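Local coordinates for surface presentation of antigens protein SpaO (Salmonella typhimurium, PDB 4YX1), which takes part in the type III secretion pathway that Salmonella needs to enter mammalian cells, here as its C-terminal SPOA2 domain, part of a sorting-platform assembly module, at the interface of chains A and B. Numbering follows the deposited sequence. Chains: chain A/B, Surface presentation of antigens protein SpaO.

The interface of chains A and B. Residues chain A 24-25, 27-30; chain B 9, 42, 63, 65, 68.
B:Trp68 lays its indole against the end of helix 18-25 of chain A and the loop that follows, in an intertwined, two-fold symmetric SpaO(SPOA2) dimer of the FliN/MopA/SpaO family; each such contact has a twin with the chains exchanged. The ring N-H of B:Trp68 (NE1) points straight at the backbone carbonyl A:Gln27 O, 2.9 Å away, with 175° at the hydrogen. This acceptor lies in the indole plane, at the ring edge, and the N-H meets it almost in line with the carbonyl bond, which, together with the contacts on both faces, would help hold the rotation of the ring. The two faces are met from different chains, each toward the rim: A:Gly25 CA, 3.8 Å above the indole plane, on one, and the CG2 methyl of B:Ile65, from its own chain, on the other.

Backbone bonds join strand 29-31 of chain A to strand 61-65 of chain B as an antiparallel pair. A:Leu30 and B:Val63 exchange N-H and C=O in both directions, and B:Ile65 N donates to A:Gln28 O at 2.8 Å. That same carbonyl takes part in a water bridge: the water also meets the side-chain amide oxygen A:Gln28 OE1 and, at 3.0 Å from the water oxygen, the backbone B:Ile65 O. The bend of A:Gln28 at chi2 (-59°) brings OE1 back toward this water.

Apolar contacts flank the paired strands. A:Leu30 presses its CD2 methyl on B:Ile65 CG1, a tight 3.4 Å, the two side chains crossing at a slant. A:Met24, a selenomethionine, holds CG anti to its backbone N (chi1 158°) and passes the CH2/CZ2 edge of the six-membered ring of B:Trp68, out of its plane on the A:Gly25 side, the two side chains at about a right angle. Its selenium reaches on toward the ring tip of B:Phe9, 4.2 Å from CZ, and its CG lies 3.5 Å from B:Trp68 CH2.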
# COMPACT_ATOMS: atom_id res chain seq x y z
N MSE A 24 -2.34 7.79 15.95
CA MSE A 24 -2.74 7.88 14.55
C MSE A 24 -4.26 7.88 14.41
O MSE A 24 -4.82 8.60 13.59
CB MSE A 24 -2.14 6.71 13.78
CG MSE A 24 -2.87 6.36 12.49
SE MSE A 24 -2.00 4.84 11.68
CE MSE A 24 -0.19 5.45 12.27
N GLY A 25 -4.92 7.05 15.22
CA GLY A 25 -6.36 6.91 15.17
C GLY A 25 -7.12 8.18 15.55
O GLY A 25 -8.30 8.28 15.27
N GLN A 27 -6.30 11.06 14.26
CA GLN A 27 -6.10 11.99 13.16
C GLN A 27 -7.07 11.76 12.02
O GLN A 27 -7.56 10.65 11.80
CB GLN A 27 -4.66 11.88 12.65
CG GLN A 27 -3.62 12.17 13.72
CD GLN A 27 -3.66 13.61 14.19
OE1 GLN A 27 -3.03 14.50 13.61
NE2 GLN A 27 -4.44 13.86 15.24
N GLN A 28 -7.33 12.82 11.27
CA GLN A 28 -8.14 12.72 10.06
C GLN A 28 -7.29 12.79 8.79
O GLN A 28 -7.75 12.42 7.73
CB GLN A 28 -9.20 13.83 10.04
CG GLN A 28 -10.40 13.56 10.94
CD GLN A 28 -11.13 12.28 10.57
OE1 GLN A 28 -11.52 12.08 9.41
NE2 GLN A 28 -11.32 11.40 11.54
N LEU A 29 -6.07 13.29 8.91
CA LEU A 29 -5.19 13.39 7.74
C LEU A 29 -3.79 12.97 8.18
O LEU A 29 -3.16 13.62 9.03
CB LEU A 29 -5.18 14.80 7.16
CG LEU A 29 -4.23 15.06 5.98
CD1 LEU A 29 -4.55 14.19 4.77
CD2 LEU A 29 -4.27 16.54 5.56
N LEU A 30 -3.33 11.85 7.64
CA LEU A 30 -2.05 11.28 8.06
C LEU A 30 -0.97 11.60 7.03
O LEU A 30 -1.14 11.32 5.85
CB LEU A 30 -2.17 9.77 8.25
CG LEU A 30 -2.95 9.26 9.46
CD1 LEU A 30 -2.36 9.79 10.75
CD2 LEU A 30 -4.42 9.59 9.40
N PHE B 9 -0.02 0.82 4.85
CA PHE B 9 -0.94 1.62 4.04
C PHE B 9 -0.99 0.96 2.68
O PHE B 9 -0.00 0.97 1.94
CB PHE B 9 -0.49 3.07 3.95
CG PHE B 9 -0.52 3.79 5.26
CD1 PHE B 9 0.52 3.65 6.16
CD2 PHE B 9 -1.60 4.59 5.60
CE1 PHE B 9 0.49 4.29 7.38
CE2 PHE B 9 -1.63 5.24 6.82
CZ PHE B 9 -0.58 5.09 7.70
N ILE B 42 -5.88 1.06 5.53
CA ILE B 42 -4.94 1.10 6.62
C ILE B 42 -5.12 -0.19 7.39
O ILE B 42 -6.22 -0.48 7.88
CB ILE B 42 -5.17 2.31 7.53
CG1 ILE B 42 -5.17 3.60 6.71
CG2 ILE B 42 -4.13 2.35 8.65
CD1 ILE B 42 -6.52 4.06 6.20
N VAL B 63 -2.68 10.63 3.67
CA VAL B 63 -3.88 9.84 3.56
C VAL B 63 -5.00 10.53 4.34
O VAL B 63 -4.92 10.67 5.57
CB VAL B 63 -3.67 8.41 4.07
CG1 VAL B 63 -4.96 7.61 3.93
CG2 VAL B 63 -2.56 7.75 3.28
N ILE B 65 -8.35 10.28 5.97
CA ILE B 65 -9.18 9.19 6.48
C ILE B 65 -10.65 9.43 6.18
O ILE B 65 -11.21 10.48 6.52
CB ILE B 65 -9.02 9.00 7.99
CG1 ILE B 65 -7.55 8.76 8.34
CG2 ILE B 65 -9.88 7.85 8.48
CD1 ILE B 65 -6.98 7.49 7.75
N TRP B 68 -12.40 5.49 10.15
CA TRP B 68 -11.74 4.57 11.08
C TRP B 68 -12.77 3.55 11.52
O TRP B 68 -13.84 3.92 12.01
CB TRP B 68 -11.16 5.30 12.30
CG TRP B 68 -9.94 6.14 12.07
CD1 TRP B 68 -9.85 7.49 12.19
CD2 TRP B 68 -8.63 5.68 11.70
NE1 TRP B 68 -8.58 7.91 11.90
CE2 TRP B 68 -7.81 6.82 11.60
CE3 TRP B 68 -8.08 4.42 11.44
CZ2 TRP B 68 -6.46 6.74 11.25
CZ3 TRP B 68 -6.75 4.34 11.09
CH2 TRP B 68 -5.95 5.50 11.00
O HOH W 1 -10.25 13.31 6.81